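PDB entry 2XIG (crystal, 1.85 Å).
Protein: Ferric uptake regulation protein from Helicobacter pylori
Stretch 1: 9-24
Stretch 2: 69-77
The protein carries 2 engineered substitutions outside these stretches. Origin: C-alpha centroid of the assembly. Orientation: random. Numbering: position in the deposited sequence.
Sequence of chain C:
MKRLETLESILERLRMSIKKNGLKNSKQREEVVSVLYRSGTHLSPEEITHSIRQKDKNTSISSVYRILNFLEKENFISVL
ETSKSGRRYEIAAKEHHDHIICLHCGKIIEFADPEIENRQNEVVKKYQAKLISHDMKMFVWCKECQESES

Stretch 1, residues 9-24: SILERLRMSIKKNGLK
Stretch 2, residues 69-77: NFLEKENFI

How are the two backbones placed? Residues 9-20 form a regular helix, continuing one that begins earlier in the chain, and 69-73 are the end of a second helix. Their N-to-C directions differ by 103°, and the axes come no closer than 12.1 Å, a gap wide enough for large side chains. Ile10 CA lies 7.7 Å from Phe76 CA, Ser17 CA 8.2 Å from Glu74 CA, and Ile18 CA 9.8 Å from Phe70 CA. Glu74 (phi/psi -95/11) leaves the second helix, Asn75 turns at 66/28, and Phe76 (-84/-24) follows, its N bonded to Leu71 O at 2.8 Å.

What fills the space between them? Phe76 (chi1 -73°, chi2 -79°) contributes the largest covered area. Its CA-to-CB bond points sideways, but the m rotamer brings the ring nearer the first helix, where CZ lies 3.6 Å from Leu14 CA. Leu14, chi1 t and chi2 p, sets CD1 over one face of this ring, 4.2 Å from its centroid and 19° off the normal, a CH-pi contact. The same CD1 packs 3.8 Å from CD2 of Leu71 (m, t), so a single methyl serves three neighbours, Phe76, Leu71 and Phe70. Ile10 (m, t) adds CG2, 3.9 Å from Phe76 CD1. These apolar side chains are buried and need no polar partners.

Why does Phe70 point where it does? Its CA-to-CB bond points toward the first stretch, and chi1 175° with chi2 -94° sets the ring beside Leu14, Ile18 and Asn21. Ile18, with both chi angles m, brings CD1 to 3.7 Å from Phe70 CE1, while Leu14 CD1 meets the ring edge, 4.1 Å from CE1. Beyond the helix, Asn21 (-88/8) and Gly22 (71/21, a positive phi that favours glycine) turn the chain. Leu23 (m, t) can then place CD1 3.7 Å from Phe70 CE2.

How do polar groups join across the contact without a direct hydrogen bond? Water bridges them. Arg13, chi1 to chi3 m, t, m and chi4 108°, has NH1 3.5 Å from Phe76 CE1; NH1 donates to water 2 (2.9 Å), which donates to Glu74 O (2.9 Å). Arg13 NH2 donates to water 1 (3.1 Å), which donates to Asn75 O (2.8 Å). Ser17, small and with chi1 t, leaves OG 4.1 Å from Glu74 OE1; water 3 spans them, 2.6 Å from Ser17 OG and donating to Glu74 OE1 at 2.7 Å. Glu74 (m, m, chi3 -40°) also forms a salt bridge through OE2 with Lys73 NZ, 2.5 Å away.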

# COMPACT_ATOMS: atom_id res chain seq x y z
N SER C 9 34.52 -11.20 -20.92
CA SER C 9 33.74 -11.24 -22.15
C SER C 9 32.61 -10.21 -22.11
O SER C 9 32.33 -9.53 -23.10
CB SER C 9 33.16 -12.65 -22.33
OG SER C 9 32.26 -12.67 -23.42
N ILE C 10 31.97 -10.09 -20.96
CA ILE C 10 30.89 -9.11 -20.80
C ILE C 10 31.42 -7.69 -20.92
O ILE C 10 30.85 -6.85 -21.64
CB ILE C 10 30.15 -9.32 -19.45
CG1 ILE C 10 29.54 -10.73 -19.42
CG2 ILE C 10 29.08 -8.25 -19.25
CD1 ILE C 10 28.89 -11.10 -18.13
N LEU C 11 32.53 -7.41 -20.25
CA LEU C 11 33.13 -6.08 -20.32
C LEU C 11 33.59 -5.70 -21.74
O LEU C 11 33.58 -4.53 -22.11
CB LEU C 11 34.27 -5.93 -19.33
CG LEU C 11 33.82 -5.94 -17.87
CD1 LEU C 11 35.00 -5.85 -16.93
CD2 LEU C 11 32.82 -4.81 -17.58
N GLU C 12 34.01 -6.69 -22.53
CA GLU C 12 34.38 -6.38 -23.92
C GLU C 12 33.14 -6.09 -24.77
O GLU C 12 33.14 -5.17 -25.58
CB GLU C 12 35.23 -7.50 -24.54
CG GLU C 12 35.51 -7.31 -26.04
CD GLU C 12 36.35 -6.08 -26.38
OE1 GLU C 12 36.32 -5.65 -27.56
OE2 GLU C 12 37.04 -5.53 -25.49
N ARG C 13 32.09 -6.88 -24.58
CA ARG C 13 30.80 -6.56 -25.20
C ARG C 13 30.34 -5.17 -24.77
O ARG C 13 29.75 -4.42 -25.56
CB ARG C 13 29.74 -7.59 -24.84
CG ARG C 13 29.95 -8.95 -25.47
CD ARG C 13 28.66 -9.77 -25.48
NE ARG C 13 28.22 -10.15 -24.14
CZ ARG C 13 27.17 -9.63 -23.52
NH1 ARG C 13 26.42 -8.70 -24.12
NH2 ARG C 13 26.86 -10.04 -22.30
N LEU C 14 30.62 -4.82 -23.52
CA LEU C 14 30.26 -3.50 -23.03
C LEU C 14 31.04 -2.42 -23.78
O LEU C 14 30.46 -1.45 -24.26
CB LEU C 14 30.53 -3.38 -21.53
CG LEU C 14 30.23 -2.00 -20.94
CD1 LEU C 14 28.77 -1.63 -21.19
CD2 LEU C 14 30.54 -1.97 -19.45
N ARG C 15 32.36 -2.60 -23.88
CA ARG C 15 33.22 -1.67 -24.61
C ARG C 15 32.73 -1.49 -26.04
O ARG C 15 32.68 -0.38 -26.56
CB ARG C 15 34.67 -2.15 -24.61
CG ARG C 15 35.68 -1.12 -25.11
CD ARG C 15 37.05 -1.74 -25.35
NE ARG C 15 37.02 -2.70 -26.45
CZ ARG C 15 37.12 -2.36 -27.73
NH1 ARG C 15 37.28 -1.08 -28.07
NH2 ARG C 15 37.07 -3.29 -28.67
N MET C 16 32.37 -2.59 -26.68
CA MET C 16 31.88 -2.53 -28.05
C MET C 16 30.55 -1.78 -28.15
O MET C 16 30.32 -1.04 -29.10
CB MET C 16 31.78 -3.93 -28.65
CG MET C 16 33.14 -4.56 -28.89
SD MET C 16 34.09 -3.66 -30.13
CE MET C 16 33.26 -4.20 -31.63
N SER C 17 29.69 -1.97 -27.16
CA SER C 17 28.39 -1.32 -27.13
C SER C 17 28.52 0.17 -26.86
O SER C 17 27.74 0.97 -27.37
CB SER C 17 27.49 -1.98 -26.08
OG SER C 17 26.20 -1.38 -26.04
N ILE C 18 29.51 0.54 -26.05
CA ILE C 18 29.75 1.94 -25.71
C ILE C 18 30.22 2.72 -26.94
O ILE C 18 29.72 3.81 -27.23
CB ILE C 18 30.80 2.08 -24.60
CG1 ILE C 18 30.21 1.64 -23.26
CG2 ILE C 18 31.34 3.51 -24.53
CD1 ILE C 18 28.91 2.36 -22.89
N LYS C 19 31.17 2.15 -27.67
CA LYS C 19 31.67 2.78 -28.88
C LYS C 19 30.56 2.92 -29.91
O LYS C 19 30.40 3.96 -30.54
CB LYS C 19 32.85 2.00 -29.44
CG LYS C 19 33.44 2.57 -30.71
CD LYS C 19 34.89 2.16 -30.86
CE LYS C 19 35.35 2.28 -32.30
NZ LYS C 19 36.82 2.12 -32.41
N LYS C 20 29.78 1.85 -30.07
CA LYS C 20 28.65 1.85 -31.01
C LYS C 20 27.65 2.96 -30.72
O LYS C 20 27.12 3.58 -31.64
CB LYS C 20 27.95 0.49 -30.98
CG LYS C 20 26.68 0.41 -31.81
CD LYS C 20 26.13 -1.01 -31.83
CE LYS C 20 25.00 -1.15 -32.83
NZ LYS C 20 24.50 -2.55 -32.91
N ASN C 21 27.39 3.22 -29.44
CA ASN C 21 26.41 4.23 -29.03
C ASN C 21 26.99 5.63 -28.89
O ASN C 21 26.32 6.54 -28.40
CB ASN C 21 25.72 3.83 -27.72
CG ASN C 21 24.58 2.85 -27.94
OD1 ASN C 21 24.78 1.64 -28.00
ND2 ASN C 21 23.36 3.38 -28.03
N GLY C 22 28.25 5.80 -29.30
CA GLY C 22 28.89 7.10 -29.29
C GLY C 22 29.20 7.61 -27.90
O GLY C 22 29.37 8.81 -27.68
N LEU C 23 29.27 6.69 -26.94
CA LEU C 23 29.53 7.05 -25.56
C LEU C 23 31.01 6.89 -25.23
O LEU C 23 31.78 6.41 -26.06
CB LEU C 23 28.67 6.22 -24.61
CG LEU C 23 27.16 6.45 -24.69
CD1 LEU C 23 26.43 5.49 -23.77
CD2 LEU C 23 26.80 7.89 -24.36
N LYS C 24 31.39 7.28 -24.03
CA LYS C 24 32.78 7.23 -23.60
C LYS C 24 32.99 6.13 -22.57
O LYS C 24 32.23 6.03 -21.61
CB LYS C 24 33.19 8.58 -23.00
N ASN C 69 20.42 2.41 -15.98
CA ASN C 69 19.44 2.53 -17.05
C ASN C 69 20.00 2.09 -18.41
O ASN C 69 19.32 1.41 -19.17
CB ASN C 69 18.88 3.95 -17.13
CG ASN C 69 17.96 4.28 -15.95
OD1 ASN C 69 17.26 3.41 -15.44
ND2 ASN C 69 17.97 5.54 -15.53
N PHE C 70 21.22 2.50 -18.70
CA PHE C 70 21.88 2.07 -19.94
C PHE C 70 22.11 0.56 -19.98
O PHE C 70 21.74 -0.12 -20.94
CB PHE C 70 23.23 2.77 -20.12
CG PHE C 70 24.00 2.28 -21.32
CD1 PHE C 70 24.94 1.27 -21.19
CD2 PHE C 70 23.75 2.80 -22.58
CE1 PHE C 70 25.64 0.80 -22.30
CE2 PHE C 70 24.45 2.34 -23.69
CZ PHE C 70 25.39 1.34 -23.55
N LEU C 71 22.76 0.05 -18.94
CA LEU C 71 23.07 -1.36 -18.86
C LEU C 71 21.83 -2.21 -18.98
O LEU C 71 21.86 -3.28 -19.58
CB LEU C 71 23.79 -1.68 -17.54
CG LEU C 71 25.20 -1.11 -17.38
CD1 LEU C 71 25.70 -1.46 -15.99
CD2 LEU C 71 26.16 -1.67 -18.48
N GLU C 72 20.73 -1.75 -18.39
CA GLU C 72 19.52 -2.56 -18.42
C GLU C 72 18.86 -2.48 -19.79
O GLU C 72 18.33 -3.48 -20.29
CB GLU C 72 18.56 -2.15 -17.30
CG GLU C 72 17.40 -1.29 -17.74
CD GLU C 72 16.09 -2.05 -17.80
OE1 GLU C 72 16.09 -3.22 -18.22
OE2 GLU C 72 15.06 -1.47 -17.40
N LYS C 73 18.89 -1.32 -20.41
CA LYS C 73 18.26 -1.22 -21.72
C LYS C 73 19.05 -1.98 -22.79
O LYS C 73 18.47 -2.44 -23.76
CB LYS C 73 17.99 0.23 -22.10
CG LYS C 73 19.01 0.88 -22.98
CD LYS C 73 18.45 2.20 -23.49
CE LYS C 73 19.13 2.61 -24.77
NZ LYS C 73 19.06 1.51 -25.78
N GLU C 74 20.36 -2.13 -22.58
CA GLU C 74 21.20 -2.92 -23.49
C GLU C 74 21.39 -4.38 -23.02
O GLU C 74 22.24 -5.09 -23.55
CB GLU C 74 22.56 -2.26 -23.67
CG GLU C 74 22.50 -0.86 -24.31
CD GLU C 74 21.89 -0.87 -25.70
OE1 GLU C 74 22.18 -1.81 -26.47
OE2 GLU C 74 21.13 0.06 -26.02
N ASN C 75 20.62 -4.79 -22.03
CA ASN C 75 20.56 -6.19 -21.60
C ASN C 75 21.84 -6.75 -20.95
O ASN C 75 22.08 -7.96 -21.02
CB ASN C 75 20.10 -7.09 -22.74
CG ASN C 75 18.68 -6.79 -23.18
OD1 ASN C 75 17.98 -5.97 -22.58
ND2 ASN C 75 18.23 -7.45 -24.24
N PHE C 76 22.63 -5.88 -20.33
CA PHE C 76 23.79 -6.35 -19.57
C PHE C 76 23.37 -6.76 -18.16
O PHE C 76 24.06 -7.55 -17.50
CB PHE C 76 24.88 -5.28 -19.51
CG PHE C 76 25.61 -5.09 -20.81
CD1 PHE C 76 26.61 -5.97 -21.19
CD2 PHE C 76 25.29 -4.05 -21.67
CE1 PHE C 76 27.28 -5.81 -22.40
CE2 PHE C 76 25.95 -3.89 -22.87
CZ PHE C 76 26.95 -4.78 -23.24
N ILE C 77 22.25 -6.21 -17.70
CA ILE C 77 21.73 -6.51 -16.37
C ILE C 77 20.21 -6.65 -16.45
O ILE C 77 19.60 -6.19 -17.41
CB ILE C 77 22.11 -5.41 -15.34
CG1 ILE C 77 21.42 -4.08 -15.68
CG2 ILE C 77 23.61 -5.23 -15.28
CD1 ILE C 77 21.76 -2.93 -14.71
O HOH W 1 24.13 -9.86 -20.93
O HOH W 2 23.99 -7.36 -23.47
O HOH W 3 24.45 -3.15 -26.86